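Phosphodiesterase (Trypanosoma brucei brucei, PDB 5H2Q) is an all-helical member of the phosphodiesterase family that holds zinc and magnesium ions beside a pocket occupied by a bound ligand. Local coordinates at residues T99-T102 and F103-G107; L150-S154 and G155-V159; V85-N89 and F90-V94; L172-P175 and E176-V179; P249-I252 and S253-A257. All blocks are in the same frame, centred on the assembly; numbering follows the deposited sequence.

Contact 1: residues T99-T102 and F103-G107; sequences TIYT and FLYRG
Tyr101 offers one ring face to Tyr105, whose CD2 stands 3.5 Å above the Tyr101 ring plane, over its centre. The two ring planes are inclined at 48°. One face of the Phe103 ring receives the carbonyl oxygen of Thr99, offset toward the rim, while one face of Tyr105 is met by CB of its neighbour Leu104. This is the last turn and C-terminal end of helix 90-105, a worked case of side chains four residues apart sharing a helix flank. The tyrosines start from different torsions: CG of Tyr101 is anti to the backbone N (chi1 -174°) and that of Tyr105 anti to the carbonyl carbon (chi1 -59°), which lets the side chains meet nearly at a right angle. Thr99 and Phe103 instead run side by side, CG2 of Thr99 pressing on CZ of Phe103 at 3.4 Å. On the neighbouring flank, Ile100 CG2 touches Leu104 CD1 at 4.1 Å. Ile100, Phe103 and Leu104 pack against helix 227-242 through Met238, Leu237 and Ala240; helix 115-127 touches both tyrosines, and Tyr101 also rests on Leu54 and Ser58 of helix 43-58. Thr99 O carries two bonds, one from Phe103 N at 3.0 Å and one from the hydroxyl of Thr102, OG1 donating over 2.6 Å to a lone pair in the carbonyl plane. At the helix end Thr102 O is likewise gripped twice: by Gly107 N at 2.9 Å in the carbonyl plane, and by Arg106 N at 2.8 Å, tilted out of it.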
# COMPACT_ATOMS: atom_id res chain seq x y z
N THR A 99 5.13 -4.40 4.78
CA THR A 99 5.75 -5.09 3.65
C THR A 99 6.86 -4.27 3.04
O THR A 99 7.97 -4.78 2.85
CB THR A 99 4.69 -5.48 2.60
OG1 THR A 99 3.70 -6.25 3.26
CG2 THR A 99 5.29 -6.31 1.47
N ILE A 100 6.61 -2.98 2.77
CA ILE A 100 7.63 -2.10 2.20
C ILE A 100 8.83 -2.05 3.17
O ILE A 100 9.97 -2.12 2.73
CB ILE A 100 7.07 -0.72 1.84
CG1 ILE A 100 6.12 -0.84 0.59
CG2 ILE A 100 8.19 0.27 1.53
CD1 ILE A 100 5.37 0.40 0.33
N TYR A 101 8.56 -1.98 4.48
CA TYR A 101 9.65 -1.99 5.46
C TYR A 101 10.56 -3.24 5.20
O TYR A 101 11.79 -3.10 5.17
CB TYR A 101 9.09 -2.06 6.88
CG TYR A 101 10.19 -1.93 7.91
CD1 TYR A 101 10.93 -3.04 8.31
CD2 TYR A 101 10.50 -0.70 8.47
CE1 TYR A 101 11.98 -2.92 9.22
CE2 TYR A 101 11.55 -0.56 9.37
CZ TYR A 101 12.28 -1.68 9.76
OH TYR A 101 13.27 -1.55 10.71
N THR A 102 9.95 -4.41 4.96
CA THR A 102 10.76 -5.61 4.68
C THR A 102 11.53 -5.48 3.39
O THR A 102 12.66 -5.99 3.33
CB THR A 102 9.97 -6.91 4.71
OG1 THR A 102 9.12 -6.97 3.56
CG2 THR A 102 9.16 -7.12 6.01
N PHE A 103 10.94 -4.85 2.35
CA PHE A 103 11.67 -4.68 1.08
C PHE A 103 12.87 -3.80 1.30
O PHE A 103 13.93 -4.09 0.81
CB PHE A 103 10.79 -4.09 -0.02
CG PHE A 103 9.60 -4.93 -0.43
CD1 PHE A 103 9.56 -6.30 -0.16
CD2 PHE A 103 8.53 -4.35 -1.10
CE1 PHE A 103 8.46 -7.08 -0.57
CE2 PHE A 103 7.44 -5.13 -1.51
CZ PHE A 103 7.41 -6.48 -1.23
N LEU A 104 12.70 -2.72 2.09
CA LEU A 104 13.81 -1.82 2.37
C LEU A 104 14.89 -2.45 3.21
O LEU A 104 16.06 -2.33 2.84
CB LEU A 104 13.29 -0.54 3.09
CG LEU A 104 12.39 0.38 2.27
CD1 LEU A 104 11.77 1.48 3.16
CD2 LEU A 104 13.17 1.01 1.12
N TYR A 105 14.54 -3.10 4.34
CA TYR A 105 15.54 -3.52 5.34
C TYR A 105 15.85 -5.02 5.44
O TYR A 105 16.76 -5.40 6.19
CB TYR A 105 15.16 -2.95 6.71
CG TYR A 105 15.09 -1.43 6.66
CD1 TYR A 105 16.25 -0.67 6.46
CD2 TYR A 105 13.88 -0.77 6.67
CE1 TYR A 105 16.19 0.72 6.34
CE2 TYR A 105 13.80 0.62 6.56
CZ TYR A 105 14.96 1.36 6.40
OH TYR A 105 14.90 2.73 6.30
N ARG A 106 15.12 -5.86 4.70
CA ARG A 106 15.40 -7.29 4.61
C ARG A 106 15.84 -7.52 3.15
O ARG A 106 16.71 -8.36 2.91
CB ARG A 106 14.19 -8.17 4.97
CG ARG A 106 13.62 -7.93 6.37
CD ARG A 106 14.52 -8.49 7.44
NE ARG A 106 13.85 -8.54 8.74
CZ ARG A 106 14.33 -9.17 9.80
NH1 ARG A 106 15.49 -9.82 9.73
NH2 ARG A 106 13.65 -9.16 10.95
N GLY A 107 15.25 -6.79 2.20
CA GLY A 107 15.58 -6.84 0.78
C GLY A 107 16.71 -5.94 0.34
O GLY A 107 17.06 -5.92 -0.84

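Contact 2: residues L150-S154 and G155-V159; sequences LSSAS and GNKSV
Ser151 turns its hydroxyl to chi1 134°, well off any staggered position, a rotation that aims OG at the carbonyl oxygen of Asn156, to which it donates over 2.7 Å. Ser154, at chi1 61°, has OG between its backbone N and carbonyl carbon; there it donates back to Leu150 O and also comes to 3.3 Å from Asn156 OD1. Both serines belong to the last turn of helix 146-154, which a Schellman motif closes. Gly155 takes a positive phi of 74°, Asn156 N bonds to Ser151 O at 3.0 Å, and Gly155 N makes a weak bond to Ser152 O at 3.3 Å. Ser151 is thus joined to Asn156 twice, its carbonyl accepting from the backbone N and its hydroxyl donating to the backbone O. A methyl group packs on the hydroxyl itself, Val159 CG2 lying 3.4 Å from Ser151 OG, and Val159 itself rests on Asn137 and Tyr140 of helix 137-142. Toward the exposed side, one water donates to both Ser154 OG and Asn156 OD1, at 2.7 Å each. The chemistry implies a turn fastened by paired, complementary bonds: a buried serine hydroxyl satisfied by a main-chain oxygen on the inside, and water bridging serine and asparagine on the outside.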
# COMPACT_ATOMS: atom_id res chain seq x y z
N LEU A 150 -15.57 14.92 -11.17
CA LEU A 150 -14.47 15.78 -10.75
C LEU A 150 -13.18 15.41 -11.49
O LEU A 150 -12.53 16.29 -12.06
CB LEU A 150 -14.30 15.65 -9.22
CG LEU A 150 -13.16 16.40 -8.52
CD1 LEU A 150 -13.26 17.88 -8.72
CD2 LEU A 150 -13.14 16.05 -7.03
N SER A 151 -12.88 14.10 -11.57
CA SER A 151 -11.72 13.57 -12.27
C SER A 151 -11.74 13.95 -13.77
O SER A 151 -10.76 14.51 -14.27
CB SER A 151 -11.64 12.06 -12.07
OG SER A 151 -11.38 11.33 -13.26
N SER A 152 -12.87 13.70 -14.45
CA SER A 152 -13.09 14.02 -15.86
C SER A 152 -12.87 15.50 -16.14
O SER A 152 -12.11 15.84 -17.05
CB SER A 152 -14.49 13.60 -16.30
OG SER A 152 -14.65 12.19 -16.23
N ALA A 153 -13.54 16.38 -15.36
CA ALA A 153 -13.48 17.84 -15.53
C ALA A 153 -12.12 18.45 -15.25
O ALA A 153 -11.75 19.44 -15.88
CB ALA A 153 -14.54 18.51 -14.67
N SER A 154 -11.37 17.85 -14.32
CA SER A 154 -10.05 18.34 -13.95
C SER A 154 -8.92 17.75 -14.80
O SER A 154 -7.77 18.17 -14.66
CB SER A 154 -9.79 18.11 -12.47
OG SER A 154 -9.83 16.73 -12.19
N GLY A 155 -9.24 16.79 -15.67
CA GLY A 155 -8.27 16.13 -16.55
C GLY A 155 -7.34 15.14 -15.87
O GLY A 155 -6.23 14.92 -16.34
N ASN A 156 -7.78 14.54 -14.75
CA ASN A 156 -6.98 13.55 -14.00
C ASN A 156 -7.72 12.22 -14.07
O ASN A 156 -8.78 12.09 -13.46
CB ASN A 156 -6.80 13.99 -12.53
CG ASN A 156 -6.36 15.42 -12.29
OD1 ASN A 156 -6.76 16.05 -11.31
ND2 ASN A 156 -5.54 15.97 -13.18
N LYS A 157 -7.19 11.23 -14.81
CA LYS A 157 -7.91 9.96 -14.94
C LYS A 157 -7.81 9.04 -13.70
O LYS A 157 -8.64 8.12 -13.58
CB LYS A 157 -7.50 9.21 -16.22
CG LYS A 157 -8.71 8.61 -16.96
CD LYS A 157 -9.66 9.69 -17.54
CE LYS A 157 -11.10 9.26 -17.52
NZ LYS A 157 -12.00 10.39 -17.14
N SER A 158 -6.86 9.30 -12.78
CA SER A 158 -6.70 8.46 -11.58
C SER A 158 -7.68 8.95 -10.49
O SER A 158 -7.30 9.62 -9.53
CB SER A 158 -5.25 8.50 -11.11
OG SER A 158 -4.39 8.10 -12.16
N VAL A 159 -8.96 8.60 -10.67
CA VAL A 159 -10.06 9.05 -9.82
C VAL A 159 -9.75 8.97 -8.32
O VAL A 159 -9.79 9.99 -7.62
CB VAL A 159 -11.38 8.31 -10.15
CG1 VAL A 159 -12.52 8.85 -9.29
CG2 VAL A 159 -11.71 8.39 -11.64
O HOH W 1 -8.86 16.57 -9.70

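Contact 3: residues V85-N89 and F90-V94; sequences VPYHN and FYHVV. With ZN (zinc ion), chain C.
His92 and His88 meet beside the zinc ion, which His92 binds directly through NE2 at 2.1 Å. His88 reaches the metal at one remove: its NE2 is hydrogen-bonded at 2.7 Å to a water, lying at the edge of the ring and in its plane, that is itself a zinc ligand. Asp129, Asp242 and His128 complete the protein part of the site, and Glu263 holds His88 ND1, fixing that ring from its other nitrogen. Behind the site, Asn89 is the N-cap of helix 90-105. Its OD1 accepts weak bonds from Tyr91 N at 3.1 Å and His92 N at 3.4 Å, while ND2 donates to Val85 O at 2.9 Å, close to the amide plane, anchoring the cap to the incoming loop. His92 sits in the first turn of the helix, its N-H facing the cap. Beside the metal, Tyr87, His88 and His92 form an aromatic cluster. The edge of His88 is directed at the face of His92, planes at 78°, in a T-shaped pair, and Tyr87 CE2 lies 3.6 Å above one face of His92, toward the rim. Tyr87 OH bonds to Asn245, and both Tyr87 and His88 touch the bound ligand.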
# COMPACT_ATOMS: atom_id res chain seq x y z
N VAL A 85 -14.63 -1.77 4.75
CA VAL A 85 -14.76 -2.50 3.50
C VAL A 85 -13.94 -3.80 3.60
O VAL A 85 -13.09 -3.88 4.50
CB VAL A 85 -14.40 -1.63 2.27
CG1 VAL A 85 -15.39 -0.47 2.09
CG2 VAL A 85 -12.98 -1.11 2.38
N PRO A 86 -14.15 -4.83 2.74
CA PRO A 86 -13.44 -6.11 2.96
C PRO A 86 -11.93 -6.10 2.69
O PRO A 86 -11.19 -6.85 3.34
CB PRO A 86 -14.17 -7.09 2.02
CG PRO A 86 -15.50 -6.42 1.71
CD PRO A 86 -15.17 -4.96 1.68
N TYR A 87 -11.47 -5.27 1.74
CA TYR A 87 -10.04 -5.26 1.39
C TYR A 87 -9.35 -3.92 1.62
O TYR A 87 -8.33 -3.89 2.29
CB TYR A 87 -9.80 -5.75 -0.05
CG TYR A 87 -8.34 -5.83 -0.44
CD1 TYR A 87 -7.58 -6.97 -0.14
CD2 TYR A 87 -7.68 -4.75 -1.01
CE1 TYR A 87 -6.23 -7.06 -0.50
CE2 TYR A 87 -6.33 -4.81 -1.36
CZ TYR A 87 -5.61 -5.97 -1.10
OH TYR A 87 -4.27 -5.98 -1.41
N HIS A 88 -9.89 -2.83 1.06
CA HIS A 88 -9.26 -1.52 1.18
C HIS A 88 -9.59 -0.83 2.50
O HIS A 88 -10.05 0.31 2.53
CB HIS A 88 -9.55 -0.65 -0.05
CG HIS A 88 -8.82 -1.08 -1.28
ND1 HIS A 88 -9.45 -1.78 -2.28
CD2 HIS A 88 -7.52 -0.90 -1.62
CE1 HIS A 88 -8.52 -2.02 -3.20
NE2 HIS A 88 -7.35 -1.47 -2.86
N ASN A 89 -9.32 -1.54 3.62
CA ASN A 89 -9.54 -1.01 4.96
C ASN A 89 -8.17 -0.69 5.57
O ASN A 89 -7.14 -0.80 4.90
CB ASN A 89 -10.33 -2.03 5.78
CG ASN A 89 -9.67 -3.39 5.72
OD1 ASN A 89 -8.43 -3.51 5.82
ND2 ASN A 89 -10.45 -4.41 5.46
N PHE A 90 -8.16 -0.19 6.81
CA PHE A 90 -6.90 0.19 7.48
C PHE A 90 -5.86 -0.96 7.50
O PHE A 90 -4.66 -0.68 7.42
CB PHE A 90 -7.19 0.66 8.91
CG PHE A 90 -6.02 1.29 9.62
CD1 PHE A 90 -5.33 2.36 9.06
CD2 PHE A 90 -5.61 0.82 10.87
CE1 PHE A 90 -4.26 2.96 9.73
CE2 PHE A 90 -4.56 1.42 11.54
CZ PHE A 90 -3.87 2.48 10.97
N TYR A 91 -6.30 -2.23 7.59
CA TYR A 91 -5.33 -3.35 7.65
C TYR A 91 -4.50 -3.46 6.35
O TYR A 91 -3.33 -3.84 6.41
CB TYR A 91 -6.06 -4.68 7.92
CG TYR A 91 -6.93 -4.59 9.15
CD1 TYR A 91 -6.37 -4.48 10.42
CD2 TYR A 91 -8.32 -4.52 9.05
CE1 TYR A 91 -7.17 -4.35 11.56
CE2 TYR A 91 -9.13 -4.35 10.17
CZ TYR A 91 -8.55 -4.30 11.43
OH TYR A 91 -9.36 -4.19 12.54
N HIS A 92 -5.09 -3.13 5.18
CA HIS A 92 -4.35 -3.15 3.92
C HIS A 92 -3.17 -2.19 3.96
O HIS A 92 -2.06 -2.55 3.57
CB HIS A 92 -5.26 -2.80 2.73
CG HIS A 92 -4.50 -2.49 1.48
ND1 HIS A 92 -3.72 -3.44 0.85
CD2 HIS A 92 -4.44 -1.33 0.78
CE1 HIS A 92 -3.25 -2.84 -0.24
NE2 HIS A 92 -3.61 -1.55 -0.29
N VAL A 93 -3.41 -0.92 4.41
CA VAL A 93 -2.30 0.05 4.40
C VAL A 93 -1.25 -0.27 5.47
O VAL A 93 -0.05 -0.08 5.25
CB VAL A 93 -2.78 1.52 4.44
CG1 VAL A 93 -3.68 1.81 3.23
CG2 VAL A 93 -3.49 1.86 5.76
N VAL A 94 -1.68 -0.81 6.62
CA VAL A 94 -0.69 -1.23 7.63
C VAL A 94 0.16 -2.37 7.05
O VAL A 94 1.38 -2.39 7.21
CB VAL A 94 -1.36 -1.60 8.98
CG1 VAL A 94 -0.33 -2.20 9.96
CG2 VAL A 94 -1.99 -0.36 9.59
ZN ZN C . -3.45 -0.19 -1.91
O HOH W 2 -4.64 -1.55 -3.16
O HOH W 3 -3.67 0.99 -3.86

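Contact 4: residues L172-P175 and E176-V179; sequences LSDP and ESDV
Leu172 packs against Val179 and Asp178 on the buried side of this turn, whereas Asp174 and Glu176 lie toward solvent. On the tight side, CD2 of Leu172 meets Val179 CG2 at 3.7 Å, the two side chains crossing at a slant, and it also lies against Ser177 O. Phe74 of helix 68-80 touches both residues, and Phe192 and Met195 of helix 185-200 close in on the leucine. Asp178 points its CB at this side, to 3.3 Å from Leu172 O; its carboxylate is claimed elsewhere, OD2 by a salt bridge with Arg188 and OD1 by the backbone N of Phe180. Between the two sides the chain makes a pair of overlapping beta turns in the loop joining helices 159-172 and 185-200. Ser177 N donates to Asp174 O at 2.9 Å, from above the carbonyl plane, and Asp178 N makes a weak bond to Pro175 O. An Asx turn is laid over the first of these, since Asp174 OD1 accepts from Glu176 N at 3.1 Å. The carboxylate is met from above, 61° out of its plane; CG is anti to the backbone N (chi1 178°), which brings OD1 within reach of Glu176 N. The loose side is held partly by solvent. One water donates to Asp174 OD2 at 3.1 Å and to Ser177 OG at 2.8 Å, and the serine hydroxyl has a further bond, to Ile171 O. Glu176 stretches outward, its OE1 staying 4.6 Å from Asp174 OD1, a spacing of like charges that solvent may soften.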
# COMPACT_ATOMS: atom_id res chain seq x y z
N LEU A 172 -1.86 16.23 6.72
CA LEU A 172 -0.60 16.86 6.97
C LEU A 172 -0.68 18.39 7.15
O LEU A 172 0.30 18.98 7.58
CB LEU A 172 0.40 16.46 5.89
CG LEU A 172 0.66 14.95 5.75
CD1 LEU A 172 1.39 14.66 4.42
CD2 LEU A 172 1.53 14.40 6.94
N SER A 173 -1.83 19.03 6.82
CA SER A 173 -1.98 20.48 6.96
C SER A 173 -2.14 20.88 8.43
O SER A 173 -1.99 22.05 8.75
CB SER A 173 -3.14 21.00 6.12
OG SER A 173 -4.39 20.61 6.65
N ASP A 174 -2.51 19.91 9.32
CA ASP A 174 -2.65 20.10 10.77
C ASP A 174 -1.25 19.90 11.38
O ASP A 174 -0.74 18.78 11.31
CB ASP A 174 -3.64 19.05 11.34
CG ASP A 174 -3.90 19.05 12.85
OD1 ASP A 174 -3.28 19.86 13.57
OD2 ASP A 174 -4.67 18.16 13.32
N PRO A 175 -0.60 20.94 11.97
CA PRO A 175 0.75 20.73 12.54
C PRO A 175 0.83 19.57 13.52
O PRO A 175 1.89 18.97 13.65
CB PRO A 175 1.02 22.06 13.27
CG PRO A 175 0.24 23.09 12.46
CD PRO A 175 -1.04 22.35 12.12
N GLU A 176 -0.28 19.24 14.19
CA GLU A 176 -0.25 18.17 15.19
C GLU A 176 -0.19 16.78 14.58
O GLU A 176 0.06 15.82 15.31
CB GLU A 176 -1.40 18.30 16.19
CG GLU A 176 -1.08 19.31 17.28
CD GLU A 176 -2.18 19.53 18.30
OE1 GLU A 176 -3.32 19.08 18.07
OE2 GLU A 176 -1.89 20.15 19.35
N SER A 177 -0.37 16.68 13.26
CA SER A 177 -0.26 15.39 12.55
C SER A 177 0.69 15.52 11.36
O SER A 177 0.74 14.62 10.50
CB SER A 177 -1.64 14.89 12.13
OG SER A 177 -2.40 15.87 11.45
N ASP A 178 1.47 16.62 11.31
CA ASP A 178 2.36 16.80 10.19
C ASP A 178 3.67 16.09 10.45
O ASP A 178 4.61 16.67 11.03
CB ASP A 178 2.55 18.28 9.82
CG ASP A 178 3.40 18.50 8.57
OD1 ASP A 178 3.80 17.48 7.93
OD2 ASP A 178 3.61 19.68 8.20
N VAL A 179 3.75 14.83 9.98
CA VAL A 179 4.96 14.04 10.13
C VAL A 179 6.12 14.61 9.36
O VAL A 179 7.23 14.14 9.56
CB VAL A 179 4.77 12.52 9.81
CG1 VAL A 179 3.85 11.87 10.84
CG2 VAL A 179 4.29 12.30 8.36
O HOH W 4 -5.17 15.97 11.14

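Contact 5: residues P249-I252 and S253-A257; sequences PFDI and SRQWA. With LLI ((4~{a}~{S},8~{a}~{R})-2-cycloheptyl-4-[4-methoxy-3-[2-(2-oxidanylideneimidazolidin-1-yl)ethoxy]phenyl]-4~{a},5,8,8~{a}-tetrahydrophthalazin-1-one), chain E.
Phe250 and Arg254 cross obliquely on one flank of the helix, where CB of Arg254 lies over one face of the phenyl ring. CD of Arg254 comes to 3.8 Å from Phe250 CE2, and the guanidinium and ring planes differ by 33°. Both side chains leave with CG anti to the backbone N (Phe250 chi1 -166°, Arg254 chi1 174°), which carries CD of Arg254 along to CE2. On another flank Ile252 and Trp256 lie side by side and point the same way: Ile252 CG2 sits 3.5 Å from NE1 and 3.7 Å from CD1 of Trp256. Gln255 brings CG to 3.3 Å from Asp251 O, and its NE2 is taken by Glu38. This is the first part of helix 250-274, with Pro249 at the N-cap position; Ser253 N donates to Pro249 O at 3.0 Å and Arg254 N to Phe250 O at 2.8 Å. The bound ligand comes up beside Ala257, its C9 lying 3.7 Å from Ala257 N. Phe250 and Arg254 pack on Trp331 of helix 318-334, Trp256 meets Phe34 of helix 33-38, and Ala257 touches Leu290 and Gln294 of helix 290-312.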
# COMPACT_ATOMS: atom_id res chain seq x y z
N PRO A 249 3.38 -16.03 2.94
CA PRO A 249 3.09 -17.47 3.15
C PRO A 249 1.64 -17.76 2.71
O PRO A 249 0.80 -16.86 2.74
CB PRO A 249 3.27 -17.66 4.65
CG PRO A 249 4.20 -16.54 5.07
CD PRO A 249 3.78 -15.38 4.21
N PHE A 250 1.36 -19.00 2.23
CA PHE A 250 0.06 -19.33 1.63
C PHE A 250 -1.15 -18.98 2.46
O PHE A 250 -2.05 -18.36 1.92
CB PHE A 250 -0.04 -20.80 1.16
CG PHE A 250 -1.23 -21.03 0.25
CD1 PHE A 250 -1.18 -20.67 -1.09
CD2 PHE A 250 -2.40 -21.60 0.74
CE1 PHE A 250 -2.29 -20.86 -1.93
CE2 PHE A 250 -3.50 -21.80 -0.10
CZ PHE A 250 -3.44 -21.43 -1.43
N ASP A 251 -1.18 -19.38 3.74
CA ASP A 251 -2.32 -19.07 4.63
C ASP A 251 -2.65 -17.57 4.60
O ASP A 251 -3.81 -17.18 4.72
CB ASP A 251 -2.00 -19.51 6.07
CG ASP A 251 -3.17 -19.45 7.04
OD1 ASP A 251 -4.23 -20.02 6.73
OD2 ASP A 251 -2.99 -18.88 8.15
N ILE A 252 -1.60 -16.72 4.47
CA ILE A 252 -1.75 -15.26 4.45
C ILE A 252 -2.25 -14.79 3.08
O ILE A 252 -3.24 -14.04 3.01
CB ILE A 252 -0.42 -14.58 4.89
CG1 ILE A 252 -0.17 -14.83 6.39
CG2 ILE A 252 -0.43 -13.07 4.58
CD1 ILE A 252 1.31 -14.70 6.86
N SER A 253 -1.55 -15.20 2.01
CA SER A 253 -1.86 -14.88 0.61
C SER A 253 -3.31 -15.26 0.29
O SER A 253 -4.03 -14.46 -0.32
CB SER A 253 -0.90 -15.61 -0.32
OG SER A 253 -0.95 -15.06 -1.62
N ARG A 254 -3.76 -16.45 0.77
CA ARG A 254 -5.14 -16.92 0.60
C ARG A 254 -6.17 -16.01 1.27
O ARG A 254 -7.21 -15.73 0.67
CB ARG A 254 -5.28 -18.40 1.05
CG ARG A 254 -6.70 -18.96 1.05
CD ARG A 254 -6.71 -20.43 1.44
NE ARG A 254 -7.73 -21.18 0.72
CZ ARG A 254 -8.92 -21.51 1.22
NH1 ARG A 254 -9.79 -22.19 0.48
NH2 ARG A 254 -9.25 -21.18 2.46
N GLN A 255 -5.91 -15.58 2.54
CA GLN A 255 -6.80 -14.67 3.27
C GLN A 255 -6.92 -13.31 2.54
O GLN A 255 -8.03 -12.78 2.45
CB GLN A 255 -6.40 -14.53 4.74
CG GLN A 255 -6.68 -15.78 5.59
CD GLN A 255 -6.25 -15.61 7.03
OE1 GLN A 255 -5.20 -16.09 7.44
NE2 GLN A 255 -7.05 -14.91 7.84
N TRP A 256 -5.81 -12.79 1.95
CA TRP A 256 -5.87 -11.55 1.18
C TRP A 256 -6.75 -11.77 -0.08
O TRP A 256 -7.56 -10.91 -0.40
CB TRP A 256 -4.47 -11.11 0.74
CG TRP A 256 -3.63 -10.54 1.85
CD1 TRP A 256 -2.41 -11.00 2.27
CD2 TRP A 256 -3.94 -9.42 2.68
NE1 TRP A 256 -1.95 -10.22 3.30
CE2 TRP A 256 -2.87 -9.25 3.59
CE3 TRP A 256 -5.04 -8.54 2.77
CZ2 TRP A 256 -2.87 -8.26 4.57
CZ3 TRP A 256 -5.03 -7.55 3.74
CH2 TRP A 256 -3.93 -7.39 4.60
N ALA A 257 -6.60 -12.93 -0.75
CA ALA A 257 -7.38 -13.31 -1.93
C ALA A 257 -8.87 -13.38 -1.60
O ALA A 257 -9.69 -12.83 -2.35
CB ALA A 257 -6.90 -14.64 -2.48
C2 LLI E . -5.82 -9.30 -6.58
C3 LLI E . -5.34 -9.40 -5.26
O1 LLI E . -6.31 -10.45 -7.14
C12 LLI E . -5.14 -4.31 -6.47
C14 LLI E . -6.10 -3.20 -6.99
C15 LLI E . -6.19 -3.15 -8.51
C16 LLI E . -3.68 -3.99 -6.86
C17 LLI E . -3.33 -2.54 -6.63
C18 LLI E . -5.71 -1.84 -6.40
C19 LLI E . -4.23 -1.56 -6.55
C21 LLI E . -6.18 -4.60 -10.55
C22 LLI E . -7.44 -5.48 -10.89
C23 LLI E . -4.84 -5.19 -11.10
C24 LLI E . -7.75 -5.76 -12.36
C25 LLI E . -4.70 -5.47 -12.59
C26 LLI E . -5.40 -6.75 -13.09
C27 LLI E . -6.93 -6.86 -13.03
C28 LLI E . -6.79 -10.39 -8.49
C29 LLI E . -7.37 -11.74 -8.81
C4 LLI E . -5.88 -8.05 -7.20
C5 LLI E . -4.95 -8.25 -4.58
C6 LLI E . -5.49 -6.91 -6.51
C7 LLI E . -5.03 -7.02 -5.20
O8 LLI E . -5.28 -10.67 -4.75
C9 LLI E . -5.02 -10.82 -3.35
C10 LLI E . -5.57 -5.58 -7.18
N11 LLI E . -6.04 -5.60 -8.41
N13 LLI E . -6.13 -4.41 -9.09
O20 LLI E . -6.29 -2.11 -9.14
N30 LLI E . -8.72 -11.94 -8.26
C31 LLI E . -9.76 -10.91 -8.33
C32 LLI E . -9.03 -12.89 -7.32
C33 LLI E . -10.93 -11.56 -7.60
N34 LLI E . -10.30 -12.69 -6.92
O35 LLI E . -8.29 -13.79 -6.96

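How the contacts relate
Along the chain the order is contact 3, contact 1, contact 2, contact 4 and contact 5, all in the phosphodiesterase region of an all-helical fold. Contacts 3 and 1 mark the start and end of the same helix, 90-105, with centres 20 Å apart, so the helix runs from the zinc site to a buried C-terminal turn. Contacts 3 and 5 alone touch, Tyr87 CE1 meeting Trp256 CE3 at 3.8 Å; together they supply four residues of the ligand pocket. Contacts 2 and 4, at the two ends of helix 159-172, have centres 27 Å apart, and both lie across the chain's centre from contact 5, at 34 and 35 Å.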